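Local coordinates for fibronectin type-III domain-containing protein (Caldanaerobacter subterraneus subsp. tengcongensis, PDB 7JGT), which is of unknown function but contributes here a highly thermostable fibronectin type III-like domain, one part of a much longer bacterial protein, at residues 19-24 and 57-62; 64-69 and 84-89. The protein carries 1 engineered substitution. All coordinates share one frame; numbering follows the deposited sequence.

Contact 1 (19-24 and 57-62); sequences DHTLRL and YVTNLS
Arg23 and Tyr57 lie side by side and point the same way, the arginine's aliphatic stem passing over one face of the phenol ring. CG of Arg23 makes the CH-pi contact, 4.2 Å from the centroid of the Tyr57 ring and 28° off its normal. With CG anti to the backbone N (chi1 172°) and the chain extended as far as NE, the guanidinium reaches the hydroxyl end of the ring, its plane turned 17° from the ring plane; its charge is met by Glu13 and Glu55. Thr21 sends CG2 to the edge of the same ring and also packs beside Thr59, the two CG2 methyls 3.6 Å apart, while Thr21 OG1 bonds to Asn18. In this fibronectin type III sandwich the pairing joins the central strand 22-25 to the outer strand 55-58 of the three-stranded sheet. Leu22 N donates to Val58 O (3.0 Å) and Val58 N returns a bond to Leu22 O (2.9 Å). On the interior face Leu22 crosses Leu61 at about a right angle, CG of Leu22 lying 3.9 Å from CD1 of Leu61, and Leu24 CD1 meets Val58 CG2. Leu61 N bonds to His20 O from above the carbonyl plane.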
loop_
_atom_site.group_PDB
_atom_site.type_symbol
_atom_site.label_atom_id
_atom_site.label_comp_id
_atom_site.label_asym_id
_atom_site.label_seq_id
_atom_site.Cartn_x
_atom_site.Cartn_y
_atom_site.Cartn_z
ATOM N N ASP A 19 -2.814 11.053 -13.982
ATOM C CA ASP A 19 -3.901 10.096 -14.136
ATOM C C ASP A 19 -3.442 8.655 -14.049
ATOM O O ASP A 19 -4.247 7.752 -14.286
ATOM C CB ASP A 19 -4.661 10.330 -15.447
ATOM C CG ASP A 19 -3.826 10.066 -16.690
ATOM O OD1 ASP A 19 -2.656 9.632 -16.589
ATOM O OD2 ASP A 19 -4.365 10.295 -17.794
ATOM N N HIS A 20 -2.183 8.410 -13.684
ATOM C CA HIS A 20 -1.632 7.060 -13.706
ATOM C C HIS A 20 -0.860 6.723 -12.432
ATOM O O HIS A 20 -0.059 5.782 -12.430
ATOM C CB HIS A 20 -0.720 6.890 -14.919
ATOM C CG HIS A 20 0.284 7.987 -15.060
ATOM N ND1 HIS A 20 -0.041 9.236 -15.546
ATOM C CD2 HIS A 20 1.602 8.033 -14.754
ATOM C CE1 HIS A 20 1.036 10.001 -15.545
ATOM N NE2 HIS A 20 2.047 9.295 -15.068
ATOM N N THR A 21 -1.082 7.460 -11.347
ATOM C CA THR A 21 -0.279 7.264 -10.146
ATOM C C THR A 21 -1.130 7.512 -8.913
ATOM O O THR A 21 -2.000 8.384 -8.918
ATOM C CB THR A 21 0.943 8.197 -10.131
ATOM O OG1 THR A 21 1.656 8.090 -11.371
ATOM C CG2 THR A 21 1.887 7.855 -8.977
ATOM N N LEU A 22 -0.875 6.732 -7.863
ATOM C CA LEU A 22 -1.441 6.982 -6.545
ATOM C C LEU A 22 -0.322 7.005 -5.510
ATOM O O LEU A 22 0.704 6.334 -5.662
ATOM C CB LEU A 22 -2.488 5.931 -6.174
ATOM C CG LEU A 22 -3.793 5.960 -6.981
ATOM C CD1 LEU A 22 -4.645 4.761 -6.615
ATOM C CD2 LEU A 22 -4.562 7.261 -6.755
ATOM N N ARG A 23 -0.523 7.799 -4.466
ATOM C CA ARG A 23 0.439 7.922 -3.376
ATOM C C ARG A 23 -0.070 7.115 -2.190
ATOM O O ARG A 23 -1.189 7.338 -1.718
ATOM C CB ARG A 23 0.637 9.389 -2.996
ATOM C CG ARG A 23 1.479 9.633 -1.756
ATOM C CD ARG A 23 1.315 11.079 -1.294
ATOM N NE ARG A 23 2.349 11.495 -0.350
ATOM C CZ ARG A 23 2.226 12.509 0.505
ATOM N NH1 ARG A 23 1.101 13.220 0.552
ATOM N NH2 ARG A 23 3.232 12.810 1.317
ATOM N N LEU A 24 0.735 6.159 -1.743
ATOM C CA LEU A 24 0.453 5.349 -0.568
ATOM C C LEU A 24 1.316 5.854 0.581
ATOM O O LEU A 24 2.489 6.167 0.382
ATOM C CB LEU A 24 0.753 3.869 -0.831
ATOM C CG LEU A 24 -0.346 2.986 -1.432
ATOM C CD1 LEU A 24 -0.781 3.521 -2.776
ATOM C CD2 LEU A 24 0.130 1.544 -1.590
ATOM N N TYR A 57 4.864 5.419 -4.202
ATOM C CA TYR A 57 4.081 5.924 -5.321
ATOM C C TYR A 57 3.882 4.775 -6.294
ATOM O O TYR A 57 4.844 4.306 -6.905
ATOM C CB TYR A 57 4.781 7.092 -6.002
ATOM C CG TYR A 57 4.708 8.379 -5.227
ATOM C CD1 TYR A 57 5.635 8.663 -4.234
ATOM C CD2 TYR A 57 3.714 9.318 -5.491
ATOM C CE1 TYR A 57 5.582 9.847 -3.518
ATOM C CE2 TYR A 57 3.650 10.509 -4.782
ATOM C CZ TYR A 57 4.589 10.763 -3.794
ATOM O OH TYR A 57 4.545 11.936 -3.081
ATOM N N VAL A 58 2.641 4.329 -6.438
ATOM C CA VAL A 58 2.312 3.255 -7.366
ATOM C C VAL A 58 2.015 3.897 -8.714
ATOM O O VAL A 58 0.993 4.562 -8.876
ATOM C CB VAL A 58 1.127 2.427 -6.861
ATOM C CG1 VAL A 58 0.729 1.372 -7.898
ATOM C CG2 VAL A 58 1.489 1.774 -5.536
ATOM N N THR A 59 2.917 3.705 -9.675
ATOM C CA THR A 59 2.796 4.297 -10.996
ATOM C C THR A 59 2.234 3.277 -11.983
ATOM O O THR A 59 2.044 2.092 -11.668
ATOM C CB THR A 59 4.154 4.814 -11.491
ATOM O OG1 THR A 59 5.194 3.910 -11.096
ATOM C CG2 THR A 59 4.449 6.199 -10.927
ATOM N N ASN A 60 1.984 3.748 -13.207
ATOM C CA ASN A 60 1.544 2.876 -14.297
ATOM C C ASN A 60 0.185 2.262 -13.990
ATOM O O ASN A 60 -0.014 1.054 -14.119
ATOM C CB ASN A 60 2.590 1.788 -14.599
ATOM C CG ASN A 60 3.431 2.119 -15.826
ATOM O OD1 ASN A 60 3.443 1.379 -16.812
ATOM N ND2 ASN A 60 4.042 3.297 -15.814
ATOM N N LEU A 61 -0.748 3.110 -13.564
ATOM C CA LEU A 61 -2.141 2.751 -13.354
ATOM C C LEU A 61 -2.976 3.380 -14.460
ATOM O O LEU A 61 -2.502 4.238 -15.206
ATOM C CB LEU A 61 -2.620 3.216 -11.970
ATOM C CG LEU A 61 -1.837 2.658 -10.775
ATOM C CD1 LEU A 61 -2.189 3.408 -9.499
ATOM C CD2 LEU A 61 -2.093 1.177 -10.599
ATOM N N SER A 62 -4.208 2.934 -14.580
ATOM C CA SER A 62 -5.030 3.519 -15.632
ATOM C C SER A 62 -5.781 4.745 -15.118
ATOM O O SER A 62 -6.004 4.886 -13.910
ATOM C CB SER A 62 -6.032 2.495 -16.160
ATOM O OG SER A 62 -5.390 1.269 -16.452
#

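Contact 2 (64-69 and 84-89); sequences NTKYCF and TASSTT. Engineered in segment 64-69: Cys68 (natural residue Thr).
Thr89 OG1 accepts a hydrogen bond from Thr65 N at 3.0 Å, and Thr89 N gives its own hydrogen to Thr65 O from well above the carbonyl plane. These two bonds extend the pairing of an antiparallel beta hairpin, strands 66-75 and 78-88, past residue 66; the hairpin forms one side of the four-stranded sheet of the fibronectin type III sandwich. Further along, Tyr67 and Ser87 form a hydrogen-bonded pair: Tyr67 N meets Ser87 O at 2.8 Å, almost in line with the carbonyl, and Ser87 N answers to Tyr67 O at 3.1 Å. Phe69 N reaches Ala85 O at 2.9 Å with a nearly straight N-H...O angle of 178°, whereas the return bond from Ala85 N to Phe69 O is weak. Thr89 OG1 sits between the backbone N and carbonyl carbon of its own residue (chi1 50°), which turns it to Thr65 N; the same hydroxyl also bonds to Ser62 O. A valine in place of Thr89 would probably leave Thr65 N and Ser62 O without this shared partner. Tyr67 OH accepts a bond from Ser62 N. On the opposite face of the sheet from Tyr67 and Phe69, the extended Lys66 chain runs past Ser86, bringing CE of Lys66 within 3.2 Å of Ser86 OG.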
loop_
_atom_site.group_PDB
_atom_site.type_symbol
_atom_site.label_atom_id
_atom_site.label_comp_id
_atom_site.label_asym_id
_atom_site.label_seq_id
_atom_site.Cartn_x
_atom_site.Cartn_y
_atom_site.Cartn_z
ATOM N N ASN A 64 -8.732 7.394 -14.115
ATOM C CA ASN A 64 -10.111 7.374 -13.638
ATOM C C ASN A 64 -10.527 5.980 -13.163
ATOM O O ASN A 64 -11.590 5.461 -13.522
ATOM C CB ASN A 64 -11.058 7.889 -14.729
ATOM C CG ASN A 64 -12.438 8.211 -14.199
ATOM O OD1 ASN A 64 -12.588 8.647 -13.057
ATOM N ND2 ASN A 64 -13.460 7.980 -15.019
ATOM N N THR A 65 -9.681 5.366 -12.336
ATOM C CA THR A 65 -9.906 3.989 -11.905
ATOM C C THR A 65 -9.692 3.875 -10.398
ATOM O O THR A 65 -8.680 4.351 -9.878
ATOM C CB THR A 65 -8.976 3.032 -12.656
ATOM O OG1 THR A 65 -9.194 3.169 -14.066
ATOM C CG2 THR A 65 -9.250 1.586 -12.253
ATOM N N LYS A 66 -10.643 3.249 -9.692
ATOM C CA LYS A 66 -10.473 3.038 -8.257
ATOM C C LYS A 66 -9.583 1.827 -8.030
ATOM O O LYS A 66 -9.834 0.752 -8.579
ATOM C CB LYS A 66 -11.812 2.841 -7.539
ATOM C CG LYS A 66 -11.661 2.218 -6.142
ATOM C CD LYS A 66 -12.905 2.387 -5.275
ATOM C CE LYS A 66 -12.700 1.772 -3.898
ATOM N NZ LYS A 66 -13.973 1.336 -3.243
ATOM N N TYR A 67 -8.552 2.000 -7.207
ATOM C CA TYR A 67 -7.652 0.921 -6.847
ATOM C C TYR A 67 -7.688 0.716 -5.341
ATOM O O TYR A 67 -7.653 1.684 -4.580
ATOM C CB TYR A 67 -6.229 1.225 -7.297
ATOM C CG TYR A 67 -6.031 1.154 -8.790
ATOM C CD1 TYR A 67 -5.741 -0.050 -9.415
ATOM C CD2 TYR A 67 -6.123 2.299 -9.582
ATOM C CE1 TYR A 67 -5.547 -0.118 -10.792
ATOM C CE2 TYR A 67 -5.938 2.245 -10.956
ATOM C CZ TYR A 67 -5.651 1.033 -11.559
ATOM O OH TYR A 67 -5.458 0.973 -12.928
ATOM N N CYS A 68 -7.779 -0.540 -4.918
ATOM C CA CYS A 68 -7.666 -0.902 -3.513
ATOM C C CYS A 68 -6.330 -1.588 -3.283
ATOM O O CYS A 68 -5.941 -2.472 -4.054
ATOM C CB CYS A 68 -8.800 -1.823 -3.070
ATOM S SG CYS A 68 -8.761 -2.181 -1.302
ATOM N N PHE A 69 -5.636 -1.187 -2.227
ATOM C CA PHE A 69 -4.340 -1.755 -1.897
ATOM C C PHE A 69 -4.392 -2.439 -0.535
ATOM O O PHE A 69 -5.247 -2.139 0.300
ATOM C CB PHE A 69 -3.247 -0.677 -1.931
ATOM C CG PHE A 69 -3.098 -0.017 -3.279
ATOM C CD1 PHE A 69 -2.296 -0.575 -4.254
ATOM C CD2 PHE A 69 -3.777 1.154 -3.575
ATOM C CE1 PHE A 69 -2.172 0.029 -5.496
ATOM C CE2 PHE A 69 -3.649 1.761 -4.820
ATOM C CZ PHE A 69 -2.854 1.199 -5.776
ATOM N N THR A 84 -6.061 -2.085 4.669
ATOM C CA THR A 84 -6.436 -1.734 3.308
ATOM C C THR A 84 -6.848 -0.273 3.231
ATOM O O THR A 84 -7.193 0.353 4.236
ATOM C CB THR A 84 -7.575 -2.623 2.785
ATOM O OG1 THR A 84 -8.690 -2.548 3.681
ATOM C CG2 THR A 84 -7.119 -4.062 2.683
ATOM N N ALA A 85 -6.778 0.260 2.014
ATOM C CA ALA A 85 -7.176 1.624 1.702
ATOM C C ALA A 85 -7.314 1.710 0.191
ATOM O O ALA A 85 -6.807 0.856 -0.543
ATOM C CB ALA A 85 -6.161 2.651 2.222
ATOM N N SER A 86 -8.006 2.747 -0.273
ATOM C CA SER A 86 -8.269 2.845 -1.702
ATOM C C SER A 86 -8.391 4.309 -2.121
ATOM O O SER A 86 -8.510 5.214 -1.291
ATOM C CB SER A 86 -9.521 2.042 -2.071
ATOM O OG SER A 86 -10.687 2.624 -1.518
ATOM N N SER A 87 -8.360 4.528 -3.432
ATOM C CA SER A 87 -8.633 5.839 -4.011
ATOM C C SER A 87 -8.830 5.655 -5.510
ATOM O O SER A 87 -8.743 4.546 -6.037
ATOM C CB SER A 87 -7.511 6.836 -3.726
ATOM O OG SER A 87 -7.894 8.128 -4.153
ATOM N N THR A 88 -9.087 6.761 -6.195
ATOM C CA THR A 88 -9.281 6.764 -7.639
ATOM C C THR A 88 -8.234 7.659 -8.276
ATOM O O THR A 88 -8.019 8.787 -7.821
ATOM C CB THR A 88 -10.682 7.265 -8.002
ATOM O OG1 THR A 88 -11.666 6.480 -7.316
ATOM C CG2 THR A 88 -10.905 7.182 -9.509
ATOM N N THR A 89 -7.587 7.162 -9.323
ATOM C CA THR A 89 -6.653 7.986 -10.072
ATOM C C THR A 89 -7.382 9.134 -10.757
ATOM O O THR A 89 -8.558 9.031 -11.111
ATOM C CB THR A 89 -5.945 7.164 -11.133
ATOM O OG1 THR A 89 -6.933 6.447 -11.888
ATOM C CG2 THR A 89 -4.953 6.207 -10.500
#

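The two contacts lie in series along the chain, contact 1 closing before contact 2 opens, and their centres are about 9 Å apart. Each belongs to a different sheet of the one fibronectin type III domain: contact 1 joins two strands of the three-stranded sheet, contact 2 two strands of the four-stranded one. The chain passes from strand 55-58 to strand 66-75 through residues 59-65, and this connection, with Ser62 bonded to contact 2, ties the sheets at this end. Asp19 O packs 3.6 Å from Thr89 CB. Leu61 packs on the Tyr67 ring, and Leu22 and Leu24 touch Phe69, so apolar side chains from both sheets meet in the sandwich interior.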